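NADH-rubredoxin oxidoreductase (Clostridium acetobutylicum, PDB 3KLJ) transfers electrons from NADH to rubredoxin through one bound FAD, feeding the chains by which this anaerobe scavenges dioxygen. Local coordinates at residues S9-I14 with C32-M37; G228-L233 with S243-L248; T239-K244 with T255-I260; D251-S256 with A296-I301. All blocks are in the same frame, centred on the assembly; numbering follows the deposited sequence. Where two conformers were deposited one is given.

In the fold
Contact 1 is the most regular of the four: two neighbouring parallel strands of the FAD-binding sheet, joined by main-chain bonds and apolar side chains, mostly isoleucines. All four are partly buried, but contact 1 has seven of its twelve touching residues buried and the others two or three each. Contact 2 sets a short strand against a turn, contacts 3 and 4 loop against loop. Contacts 2 and 3 share Ser243 and Lys244 and touch where the CG2 atoms of Ile247 and Ile241 pack together; contact 2 relies on an arginine reaching a carbonyl, contact 3 on isoleucines without a direct hydrogen bond. Contact 4 shares Thr255 and Ser256 with contact 3, yet it is mainly polar.

Contact 1. Residues S9-I14 with C32-M37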
loop_
_atom_site.group_PDB
_atom_site.type_symbol
_atom_site.label_atom_id
_atom_site.label_comp_id
_atom_site.label_asym_id
_atom_site.label_seq_id
_atom_site.Cartn_x
_atom_site.Cartn_y
_atom_site.Cartn_z
ATOM N N SER A 9 9.548 3.551 30.765
ATOM C CA SER A 9 8.870 4.783 30.375
ATOM C C SER A 9 9.771 5.637 29.484
ATOM O O SER A 9 10.971 5.753 29.742
ATOM C CB SER A 9 8.441 5.581 31.608
ATOM O OG SER A 9 9.519 6.327 32.136
ATOM N N THR A 10 9.187 6.220 28.437
ATOM C CA THR A 10 9.921 7.060 27.482
ATOM C C THR A 10 9.159 8.342 27.180
ATOM O O THR A 10 8.000 8.475 27.569
ATOM C CB THR A 10 10.192 6.325 26.138
ATOM O OG1 THR A 10 8.978 5.743 25.643
ATOM C CG2 THR A 10 11.221 5.243 26.329
ATOM N N LYS A 11 9.817 9.284 26.502
ATOM C CA LYS A 11 9.169 10.514 26.047
ATOM C C LYS A 11 8.271 10.191 24.847
ATOM O O LYS A 11 7.044 10.346 24.909
ATOM C CB LYS A 11 10.211 11.578 25.665
ATOM C CG LYS A 11 10.682 12.511 26.791
ATOM C CD LYS A 11 11.557 11.809 27.813
ATOM C CE LYS A 11 12.634 12.741 28.362
ATOM N NZ LYS A 11 12.074 14.034 28.844
ATOM N N ILE A 12 8.899 9.731 23.762
ATOM C CA ILE A 12 8.186 9.380 22.533
ATOM C C ILE A 12 8.128 7.872 22.346
ATOM O O ILE A 12 9.167 7.203 22.198
ATOM C CB ILE A 12 8.824 10.035 21.285
ATOM C CG1 ILE A 12 8.996 11.546 21.508
ATOM C CG2 ILE A 12 8.010 9.711 20.026
ATOM C CD1 ILE A 12 9.271 12.306 20.259
ATOM N N LEU A 13 6.904 7.352 22.376
ATOM C CA LEU A 13 6.634 5.955 22.096
ATOM C C LEU A 13 6.103 5.831 20.679
ATOM O O LEU A 13 5.114 6.472 20.323
ATOM C CB LEU A 13 5.585 5.398 23.048
ATOM C CG LEU A 13 5.810 4.004 23.639
ATOM C CD1 LEU A 13 4.494 3.254 23.851
ATOM C CD2 LEU A 13 6.813 3.168 22.849
ATOM N N ILE A 14 6.772 5.001 19.884
ATOM C CA ILE A 14 6.360 4.739 18.513
ATOM C C ILE A 14 5.855 3.303 18.397
ATOM O O ILE A 14 6.615 2.338 18.582
ATOM C CB ILE A 14 7.507 5.032 17.519
ATOM C CG1 ILE A 14 7.841 6.526 17.536
ATOM C CG2 ILE A 14 7.141 4.593 16.102
ATOM C CD1 ILE A 14 9.083 6.877 16.763
ATOM N N CYS A 32 13.894 15.595 20.289
ATOM C CA CYS A 32 13.616 14.859 21.524
ATOM C C CYS A 32 14.716 13.849 21.786
ATOM O O CYS A 32 15.365 13.358 20.859
ATOM C CB CYS A 32 12.244 14.183 21.503
ATOM S SG CYS A 32 11.103 14.823 22.759
ATOM N N ASP A 33 14.955 13.556 23.061
ATOM C CA ASP A 33 16.131 12.751 23.436
ATOM C C ASP A 33 15.834 11.369 24.042
ATOM O O ASP A 33 16.739 10.718 24.577
ATOM C CB ASP A 33 17.071 13.563 24.351
ATOM C CG ASP A 33 16.474 13.833 25.730
ATOM O OD1 ASP A 33 15.235 13.745 25.891
ATOM O OD2 ASP A 33 17.255 14.139 26.662
ATOM N N ASP A 34 14.580 10.931 23.958
ATOM C CA ASP A 34 14.163 9.665 24.548
ATOM C C ASP A 34 13.067 9.022 23.690
ATOM O O ASP A 34 11.868 9.213 23.934
ATOM C CB ASP A 34 13.683 9.897 25.986
ATOM C CG ASP A 34 13.378 8.607 26.731
ATOM O OD1 ASP A 34 13.665 7.507 26.214
ATOM O OD2 ASP A 34 12.844 8.699 27.855
ATOM N N ILE A 35 13.507 8.253 22.694
ATOM C CA ILE A 35 12.629 7.645 21.692
ATOM C C ILE A 35 12.681 6.117 21.754
ATOM O O ILE A 35 13.767 5.509 21.703
ATOM C CB ILE A 35 13.032 8.092 20.261
ATOM C CG1 ILE A 35 13.205 9.614 20.182
ATOM C CG2 ILE A 35 12.031 7.586 19.216
ATOM C CD1 ILE A 35 14.211 10.042 19.111
ATOM N N THR A 36 11.503 5.503 21.841
ATOM C CA THR A 36 11.364 4.047 21.826
ATOM C C THR A 36 10.387 3.593 20.752
ATOM O O THR A 36 9.283 4.128 20.643
ATOM C CB THR A 36 10.872 3.533 23.190
ATOM O OG1 THR A 36 11.819 3.904 24.186
ATOM C CG2 THR A 36 10.725 2.022 23.203
ATOM N N MET A 37 10.801 2.597 19.976
ATOM C CA MET A 37 9.969 2.000 18.946
ATOM C C MET A 37 9.618 0.571 19.318
ATOM O O MET A 37 10.501 -0.222 19.661
ATOM C CB MET A 37 10.710 1.977 17.614
ATOM C CG MET A 37 11.277 3.309 17.168
ATOM S SD MET A 37 12.035 3.148 15.535
ATOM C CE MET A 37 10.535 3.136 14.543
#
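The parallel strand pair of the first beta-alpha-beta unit in the FAD-binding Rossmann-type fold is formed here, with Ile12 opposite Ile35, Leu13 opposite Thr36 and Ile14 opposite Met37. The axes of strand segments 12-14 and 35-37 run 15° apart in direction and approach to 4.8 Å. Three main-chain bonds alternate between them: Ile12 N donates to Asp34 O, Thr36 N to Ile12 O, and Ile14 N to Thr36 O, the last at 2.8 Å. Ile14 and Met37 share one face with Ile12 and Ile35. Ile14 lies beside Ile35, both pointing the same way, and its CD1 meets Ile35 CG2 at 3.9 Å. On its other branch, Ile14 CG2 touches Met37 CE at 4.0 Å; a bend at chi3 (77°) places that methyl. Nearer the N-terminal ends of the strands, Ile12 CD1 rests on Cys32 CB in one of two conformers of the cysteine, next to the disulfide between Cys32 and Cys292. The opposite face carries Leu13, whose CD2 comes to 3.4 Å from Thr36 O. Before the strands begin, the aliphatic part of Lys11 crosses Asp34 at about a right angle, though the lysine has an alternate position and its placing is doubtful. The Asp34 carboxylate has its stronger partner elsewhere, in a salt bridge from OD1 to Lys78. Helix 19-28 packs against the isoleucine face through Ala25 and Ala28, while strand 78-80 lies beyond 35-37, and Leu13 forms main-chain bonds with Lys107 and Ile109 on the other side.

Contact 2. Residues G228-L233 with S243-L248; sequences GVKPNL and SKRGIL
Arg245 NH2 donates to Val229 O at 2.7 Å, the shortest polar bond between 228-233 and 243-248, although it is well bent, with an N-H...O angle of 132°. The carbonyl oxygen also sits 29° out of the guanidinium plane. A water gives the same oxygen a second, weak bond and accepts from Arg245 NH1 at 3.3 Å, lying at the edge of the guanidinium in its plane; it thereby closes a small ring of donor, water and carbonyl. The arginine reaches this far because its chain is extended from CG to NE, with CG anti to the backbone N (chi1 167°). Over one face of the guanidinium lies Pro231 CD, displaced toward the rim, and farther back along the side chain the same CD is 3.8 Å from Arg245 CG. The NE of the same guanidinium donates to Asn273 OD1. Strand 229-231 pairs antiparallel with strand 114-116, and Asn232, just after it, touches the FAD; the turn 243-246 that leads into strand 247-249 is thus laid against a strand bordering the flavin pocket. In that turn Lys244 N bonds to Gly246 O. Pro231 CG presses on the turn, 3.3 Å from Arg245 O and 3.6 Å from Gly246 CA. Beyond the proline, Leu233 brings a single methyl to bear: CD2 is 4.0 Å from Ile247 CG1 and 4.2 Å from Ser243 CB, its CG set between the backbone N and the carbonyl carbon.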
loop_
_atom_site.group_PDB
_atom_site.type_symbol
_atom_site.label_atom_id
_atom_site.label_comp_id
_atom_site.label_asym_id
_atom_site.label_seq_id
_atom_site.Cartn_x
_atom_site.Cartn_y
_atom_site.Cartn_z
ATOM N N GLY A 228 -6.079 -7.100 -1.177
ATOM C CA GLY A 228 -6.103 -5.829 -0.508
ATOM C C GLY A 228 -5.760 -5.949 0.959
ATOM O O GLY A 228 -5.480 -7.037 1.481
ATOM N N VAL A 229 -5.849 -4.810 1.625
ATOM C CA VAL A 229 -5.198 -4.584 2.893
ATOM C C VAL A 229 -6.056 -3.564 3.649
ATOM O O VAL A 229 -6.748 -2.769 3.015
ATOM C CB VAL A 229 -3.746 -4.090 2.560
ATOM C CG1 VAL A 229 -3.384 -2.775 3.193
ATOM C CG2 VAL A 229 -2.703 -5.197 2.752
ATOM N N LYS A 230 -6.054 -3.620 4.986
ATOM C CA LYS A 230 -6.754 -2.632 5.833
ATOM C C LYS A 230 -5.865 -2.157 6.990
ATOM O O LYS A 230 -5.019 -2.918 7.471
ATOM C CB LYS A 230 -8.031 -3.236 6.447
ATOM C CG LYS A 230 -9.185 -3.471 5.486
ATOM C CD LYS A 230 -10.430 -3.940 6.267
ATOM C CE LYS A 230 -11.621 -4.168 5.362
ATOM N NZ LYS A 230 -11.490 -5.409 4.553
ATOM N N PRO A 231 -6.067 -0.916 7.463
ATOM C CA PRO A 231 -5.368 -0.459 8.661
ATOM C C PRO A 231 -5.389 -1.484 9.799
ATOM O O PRO A 231 -6.420 -2.067 10.102
ATOM C CB PRO A 231 -6.166 0.787 9.053
ATOM C CG PRO A 231 -6.507 1.386 7.711
ATOM C CD PRO A 231 -6.888 0.169 6.878
ATOM N N ASN A 232 -4.228 -1.702 10.398
ATOM C CA ASN A 232 -4.076 -2.646 11.492
ATOM C C ASN A 232 -4.218 -1.874 12.807
ATOM O O ASN A 232 -3.265 -1.243 13.261
ATOM C CB ASN A 232 -2.705 -3.318 11.362
ATOM C CG ASN A 232 -2.548 -4.550 12.240
ATOM O OD1 ASN A 232 -3.371 -4.842 13.105
ATOM N ND2 ASN A 232 -1.461 -5.278 12.018
ATOM N N LEU A 233 -5.411 -1.927 13.406
ATOM C CA LEU A 233 -5.733 -1.056 14.542
ATOM C C LEU A 233 -6.608 -1.673 15.650
ATOM O O LEU A 233 -7.208 -0.935 16.437
ATOM C CB LEU A 233 -6.370 0.255 14.031
ATOM C CG LEU A 233 -7.518 0.149 13.003
ATOM C CD1 LEU A 233 -8.739 -0.600 13.584
ATOM C CD2 LEU A 233 -7.941 1.522 12.473
ATOM N N SER A 243 -11.936 6.382 14.568
ATOM C CA SER A 243 -11.528 5.652 13.380
ATOM C C SER A 243 -12.709 5.423 12.458
ATOM O O SER A 243 -13.860 5.364 12.899
ATOM C CB SER A 243 -10.876 4.304 13.754
ATOM O OG SER A 243 -11.810 3.434 14.379
ATOM N N LYS A 244 -12.421 5.296 11.170
ATOM C CA LYS A 244 -13.405 4.785 10.222
ATOM C C LYS A 244 -12.793 3.565 9.541
ATOM O O LYS A 244 -12.901 2.460 10.064
ATOM C CB LYS A 244 -13.839 5.866 9.220
ATOM C CG LYS A 244 -14.449 7.117 9.861
ATOM C CD LYS A 244 -15.850 6.874 10.409
ATOM C CE LYS A 244 -16.335 8.074 11.214
ATOM N NZ LYS A 244 -17.734 7.897 11.742
ATOM N N ARG A 245 -12.161 3.761 8.384
ATOM C CA ARG A 245 -11.297 2.741 7.811
ATOM C C ARG A 245 -9.976 2.755 8.588
ATOM O O ARG A 245 -9.512 1.715 9.050
ATOM C CB ARG A 245 -11.041 2.993 6.315
ATOM C CG ARG A 245 -9.886 2.149 5.729
ATOM C CD ARG A 245 -9.842 2.229 4.197
ATOM N NE ARG A 245 -8.673 1.529 3.672
ATOM C CZ ARG A 245 -8.685 0.282 3.202
ATOM N NH1 ARG A 245 -9.813 -0.430 3.180
ATOM N NH2 ARG A 245 -7.560 -0.256 2.757
ATOM N N GLY A 246 -9.385 3.943 8.722
ATOM C CA GLY A 246 -8.149 4.106 9.463
ATOM C C GLY A 246 -8.358 4.967 10.687
ATOM O O GLY A 246 -9.488 5.397 10.954
ATOM N N ILE A 247 -7.279 5.215 11.434
ATOM C CA ILE A 247 -7.321 6.129 12.578
ATOM C C ILE A 247 -7.410 7.555 12.026
ATOM O O ILE A 247 -6.590 7.959 11.204
ATOM C CB ILE A 247 -6.080 5.976 13.521
ATOM C CG1 ILE A 247 -6.038 4.574 14.145
ATOM C CG2 ILE A 247 -6.081 7.052 14.624
ATOM C CD1 ILE A 247 -4.745 4.247 14.876
ATOM N N LEU A 248 -8.410 8.303 12.486
ATOM C CA LEU A 248 -8.665 9.648 11.977
ATOM C C LEU A 248 -7.612 10.623 12.503
ATOM O O LEU A 248 -7.366 10.671 13.716
ATOM C CB LEU A 248 -10.085 10.096 12.363
ATOM C CG LEU A 248 -11.297 9.810 11.443
ATOM C CD1 LEU A 248 -11.169 8.587 10.490
ATOM C CD2 LEU A 248 -12.606 9.751 12.221
HETATM O O HOH W 1 -9.872 -3.410 1.843
#

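Contact 3. Residues T239-K244 with T255-I260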
loop_
_atom_site.group_PDB
_atom_site.type_symbol
_atom_site.label_atom_id
_atom_site.label_comp_id
_atom_site.label_asym_id
_atom_site.label_seq_id
_atom_site.Cartn_x
_atom_site.Cartn_y
_atom_site.Cartn_z
ATOM N N THR A 239 -10.540 2.205 23.414
ATOM C CA THR A 239 -10.309 3.634 23.598
ATOM C C THR A 239 -11.318 4.472 22.823
ATOM O O THR A 239 -12.124 3.941 22.058
ATOM C CB THR A 239 -8.893 4.021 23.151
ATOM O OG1 THR A 239 -8.865 4.136 21.724
ATOM C CG2 THR A 239 -7.877 2.974 23.603
ATOM N N GLU A 240 -11.247 5.785 23.011
ATOM C CA GLU A 240 -12.071 6.703 22.245
ATOM C C GLU A 240 -11.340 7.285 21.035
ATOM O O GLU A 240 -11.750 8.311 20.501
ATOM C CB GLU A 240 -12.625 7.812 23.148
ATOM C CG GLU A 240 -13.608 7.316 24.201
ATOM C CD GLU A 240 -14.772 6.549 23.599
ATOM O OE1 GLU A 240 -14.952 5.361 23.945
ATOM O OE2 GLU A 240 -15.500 7.129 22.766
ATOM N N ILE A 241 -10.264 6.628 20.598
ATOM C CA ILE A 241 -9.535 7.071 19.409
ATOM C C ILE A 241 -10.442 6.881 18.187
ATOM O O ILE A 241 -10.895 5.769 17.898
ATOM C CB ILE A 241 -8.205 6.297 19.216
ATOM C CG1 ILE A 241 -7.212 6.640 20.341
ATOM C CG2 ILE A 241 -7.597 6.593 17.830
ATOM C CD1 ILE A 241 -6.121 5.605 20.542
ATOM N N ALA A 242 -10.717 7.976 17.485
ATOM C CA ALA A 242 -11.678 7.941 16.386
ATOM C C ALA A 242 -11.100 7.199 15.201
ATOM O O ALA A 242 -9.916 7.343 14.884
ATOM C CB ALA A 242 -12.098 9.346 15.987
ATOM N N SER A 243 -11.936 6.382 14.568
ATOM C CA SER A 243 -11.528 5.652 13.380
ATOM C C SER A 243 -12.709 5.423 12.458
ATOM O O SER A 243 -13.860 5.364 12.899
ATOM C CB SER A 243 -10.876 4.304 13.754
ATOM O OG SER A 243 -11.810 3.434 14.379
ATOM N N LYS A 244 -12.421 5.296 11.170
ATOM C CA LYS A 244 -13.405 4.785 10.222
ATOM C C LYS A 244 -12.793 3.565 9.541
ATOM O O LYS A 244 -12.901 2.460 10.064
ATOM C CB LYS A 244 -13.839 5.866 9.220
ATOM C CG LYS A 244 -14.449 7.117 9.861
ATOM C CD LYS A 244 -15.850 6.874 10.409
ATOM C CE LYS A 244 -16.335 8.074 11.214
ATOM N NZ LYS A 244 -17.734 7.897 11.742
ATOM N N THR A 255 -4.538 12.472 16.558
ATOM C CA THR A 255 -5.780 11.703 16.607
ATOM C C THR A 255 -6.830 12.480 17.425
ATOM O O THR A 255 -6.595 13.623 17.825
ATOM C CB THR A 255 -5.566 10.314 17.276
ATOM O OG1 THR A 255 -5.395 10.490 18.693
ATOM C CG2 THR A 255 -4.337 9.591 16.691
ATOM N N SER A 256 -7.973 11.832 17.655
ATOM C CA SER A 256 -9.058 12.329 18.512
ATOM C C SER A 256 -8.626 12.603 19.938
ATOM O O SER A 256 -9.283 13.333 20.667
ATOM C CB SER A 256 -10.148 11.266 18.595
ATOM O OG SER A 256 -11.215 11.597 17.759
ATOM N N ILE A 257 -7.543 11.949 20.353
ATOM C CA ILE A 257 -7.125 11.965 21.761
ATOM C C ILE A 257 -5.815 12.708 21.926
ATOM O O ILE A 257 -4.853 12.451 21.203
ATOM C CB ILE A 257 -6.970 10.515 22.315
ATOM C CG1 ILE A 257 -8.296 9.744 22.215
ATOM C CG2 ILE A 257 -6.405 10.506 23.741
ATOM C CD1 ILE A 257 -9.480 10.355 22.995
ATOM N N LYS A 258 -5.780 13.610 22.896
ATOM C CA LYS A 258 -4.593 14.414 23.170
ATOM C C LYS A 258 -3.346 13.542 23.319
ATOM O O LYS A 258 -3.393 12.473 23.942
ATOM C CB LYS A 258 -4.799 15.272 24.425
ATOM C CG LYS A 258 -3.834 16.465 24.538
ATOM C CD LYS A 258 -4.091 17.491 23.417
ATOM C CE LYS A 258 -2.920 18.456 23.220
ATOM N NZ LYS A 258 -2.850 18.891 21.782
ATOM N N ASP A 259 -2.251 13.995 22.706
ATOM C CA ASP A 259 -0.917 13.405 22.886
ATOM C C ASP A 259 -0.758 12.040 22.226
ATOM O O ASP A 259 0.299 11.388 22.352
ATOM C CB ASP A 259 -0.531 13.355 24.367
ATOM C CG ASP A 259 -0.239 14.729 24.942
ATOM O OD1 ASP A 259 -0.393 14.889 26.164
ATOM O OD2 ASP A 259 0.159 15.643 24.185
ATOM N N ILE A 260 -1.794 11.634 21.491
ATOM C CA ILE A 260 -1.708 10.470 20.611
ATOM C C ILE A 260 -1.786 10.866 19.132
ATOM O O ILE A 260 -2.730 11.547 18.704
ATOM C CB ILE A 260 -2.801 9.433 20.914
ATOM C CG1 ILE A 260 -2.747 8.998 22.386
ATOM C CG2 ILE A 260 -2.665 8.232 19.933
ATOM C CD1 ILE A 260 -3.737 7.897 22.743
HETATM O O HOH W 2 -8.523 9.679 15.886
#
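Ile241 meets Ile257 and Ile260 where the loop before strand 247-249 packs on the type II beta turn that leads into strand 260-262, an edge strand of the parallel FAD-domain sheet. The close-packed part is apolar. Ile241 CG1 lies 3.8 Å from Ile257 CG1, and its CD1 reaches Ile260 CD1 at 4.0 Å; it crosses each of the two side chains at about a right angle. Ile110 of strand 107-110 and Ile88 of strand 85-89 also touch Ile241, continuing this apolar layer into the domain. The other side is looser and wetter. Glu240 leaves its carboxylate directed away; of its side chain, CB is the atom that approaches, 4.0 Å from Ile257 CD1. No direct hydrogen bond crosses between 239-244 and 255-260; instead one water donates to Ala242 O at 2.9 Å and accepts from Ser256 N at 2.8 Å, bridging the two main chains. Each segment is braced internally by an ST turn. Thr239 OG1 accepts from Ile241 N, fixing the bend just ahead of the packed isoleucine, and Thr255 OG1 accepts from Ile257 N at 3.1 Å. The Thr255 hydroxyl is also a donor: it bonds to Ile260 O at 2.9 Å from above the carbonyl plane, 52° out of it, while Thr255 N donates to the same oxygen.

Contact 4. Residues D251-S256 with A296-I301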
loop_
_atom_site.group_PDB
_atom_site.type_symbol
_atom_site.label_atom_id
_atom_site.label_comp_id
_atom_site.label_asym_id
_atom_site.label_seq_id
_atom_site.Cartn_x
_atom_site.Cartn_y
_atom_site.Cartn_z
ATOM N N ASP A 251 -4.157 17.557 10.161
ATOM C CA ASP A 251 -2.966 17.845 9.352
ATOM C C ASP A 251 -1.676 17.780 10.185
ATOM O O ASP A 251 -0.577 17.622 9.630
ATOM C CB ASP A 251 -3.101 19.219 8.691
ATOM C CG ASP A 251 -3.474 20.299 9.687
ATOM O OD1 ASP A 251 -4.579 20.223 10.252
ATOM O OD2 ASP A 251 -2.663 21.211 9.913
ATOM N N HIS A 252 -1.818 17.882 11.509
ATOM C CA HIS A 252 -0.689 17.687 12.433
ATOM C C HIS A 252 -0.421 16.218 12.771
ATOM O O HIS A 252 0.433 15.913 13.597
ATOM C CB HIS A 252 -0.943 18.469 13.725
ATOM C CG HIS A 252 -1.195 19.921 13.497
ATOM N ND1 HIS A 252 -0.247 20.762 12.951
ATOM C CD2 HIS A 252 -2.285 20.685 13.737
ATOM C CE1 HIS A 252 -0.746 21.983 12.866
ATOM N NE2 HIS A 252 -1.981 21.960 13.335
ATOM N N MET A 253 -1.175 15.318 12.141
ATOM C CA MET A 253 -1.182 13.880 12.450
ATOM C C MET A 253 -1.692 13.533 13.864
ATOM O O MET A 253 -1.428 12.452 14.379
ATOM C CB MET A 253 0.180 13.225 12.149
ATOM C CG MET A 253 0.521 13.142 10.663
ATOM S SD MET A 253 -0.723 12.215 9.741
ATOM C CE MET A 253 -1.452 13.474 8.666
ATOM N N GLU A 254 -2.437 14.455 14.472
ATOM C CA GLU A 254 -3.045 14.241 15.795
ATOM C C GLU A 254 -4.353 13.465 15.685
ATOM O O GLU A 254 -5.183 13.771 14.830
ATOM C CB GLU A 254 -3.336 15.583 16.452
ATOM C CG GLU A 254 -2.099 16.429 16.696
ATOM C CD GLU A 254 -2.422 17.818 17.192
ATOM O OE1 GLU A 254 -3.349 18.467 16.649
ATOM O OE2 GLU A 254 -1.733 18.267 18.129
ATOM N N THR A 255 -4.538 12.472 16.558
ATOM C CA THR A 255 -5.780 11.703 16.607
ATOM C C THR A 255 -6.830 12.480 17.425
ATOM O O THR A 255 -6.595 13.623 17.825
ATOM C CB THR A 255 -5.566 10.314 17.276
ATOM O OG1 THR A 255 -5.395 10.490 18.693
ATOM C CG2 THR A 255 -4.337 9.591 16.691
ATOM N N SER A 256 -7.973 11.832 17.655
ATOM C CA SER A 256 -9.058 12.329 18.512
ATOM C C SER A 256 -8.626 12.603 19.938
ATOM O O SER A 256 -9.283 13.333 20.667
ATOM C CB SER A 256 -10.148 11.266 18.595
ATOM O OG SER A 256 -11.215 11.597 17.759
ATOM N N ALA A 296 4.185 21.345 12.483
ATOM C CA ALA A 296 4.185 21.096 11.044
ATOM C C ALA A 296 2.850 20.535 10.571
ATOM O O ALA A 296 2.176 19.804 11.299
ATOM C CB ALA A 296 5.314 20.132 10.671
ATOM N N SER A 297 2.474 20.889 9.348
ATOM C CA SER A 297 1.257 20.387 8.730
ATOM C C SER A 297 1.544 19.524 7.508
ATOM O O SER A 297 2.273 19.927 6.600
ATOM C CB SER A 297 0.357 21.538 8.304
ATOM O OG SER A 297 -0.374 22.029 9.401
ATOM N N TYR A 298 0.926 18.352 7.490
ATOM C CA TYR A 298 0.909 17.498 6.324
ATOM C C TYR A 298 -0.107 18.030 5.329
ATOM O O TYR A 298 -1.240 18.356 5.698
ATOM C CB TYR A 298 0.534 16.071 6.730
ATOM C CG TYR A 298 0.344 15.127 5.560
ATOM C CD1 TYR A 298 -0.933 14.730 5.159
ATOM C CD2 TYR A 298 1.438 14.648 4.847
ATOM C CE1 TYR A 298 -1.112 13.869 4.085
ATOM C CE2 TYR A 298 1.270 13.789 3.765
ATOM C CZ TYR A 298 -0.008 13.403 3.399
ATOM O OH TYR A 298 -0.181 12.556 2.339
ATOM N N SER A 299 0.286 18.113 4.064
ATOM C CA SER A 299 -0.704 18.340 3.018
ATOM C C SER A 299 -0.708 17.158 2.061
ATOM O O SER A 299 0.333 16.561 1.799
ATOM C CB SER A 299 -0.486 19.667 2.288
ATOM O OG SER A 299 0.659 19.600 1.463
ATOM N N GLU A 300 -1.893 16.820 1.564
ATOM C CA GLU A 300 -2.075 15.705 0.650
ATOM C C GLU A 300 -1.145 15.851 -0.554
ATOM O O GLU A 300 -1.137 16.884 -1.210
ATOM C CB GLU A 300 -3.531 15.654 0.200
ATOM C CG GLU A 300 -3.903 14.393 -0.545
ATOM C CD GLU A 300 -5.312 14.441 -1.099
ATOM O OE1 GLU A 300 -6.087 15.347 -0.717
ATOM O OE2 GLU A 300 -5.641 13.562 -1.923
ATOM N N ILE A 301 -0.360 14.815 -0.829
ATOM C CA ILE A 301 0.678 14.890 -1.853
ATOM C C ILE A 301 0.219 14.319 -3.193
ATOM O O ILE A 301 0.614 14.801 -4.260
ATOM C CB ILE A 301 1.934 14.041 -1.447
ATOM C CG1 ILE A 301 2.329 14.247 0.020
ATOM C CG2 ILE A 301 3.120 14.296 -2.412
ATOM C CD1 ILE A 301 3.145 13.084 0.593
#
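Asp251 CG stands between its backbone N and carbonyl carbon (chi1 51°), and Ser297 OG is anti to its own carbonyl carbon (chi1 -81°); with these settings carboxylate and hydroxyl face each other across the two loops. Ser297 OG donates to Asp251 OD2, although the modelled length of 2.5 Å is very short and doubtful. The same carboxylate oxygen lies 3.5 Å above the plane of the His252 ring, over its centre. His252 itself turns toward 296-301: its ND1 donates to Ala296 O at 3.1 Å, consistent with a proton on ND1. The oxygen is near the ring plane, at its edge, whereas the donor comes from above the carbonyl plane, 55° out of it. Asn290 ND2 also donates to Ala296 O, so two side chains grip this carbonyl. A main-chain bond completes the polar set, Tyr298 N to Asp251 O at 2.7 Å and nearly straight at hydrogen. Together these bonds tie the loop between strands 247-249 and 260-262, part of the FAD-binding domain, to the connection that runs from helix 277-291 toward strand 306-309 of the C-terminal domain. On the buried side the contact turns apolar. Met253, bent at chi2 and chi3, crosses Tyr298 obliquely and sets its CE 3.8 Å from Tyr298 CD1, with Tyr298 CB at an equal 3.8 Å. Helix 277-291 lies against both residues through Gln283, and Phe269 meets the tyrosine ring edge-to-face.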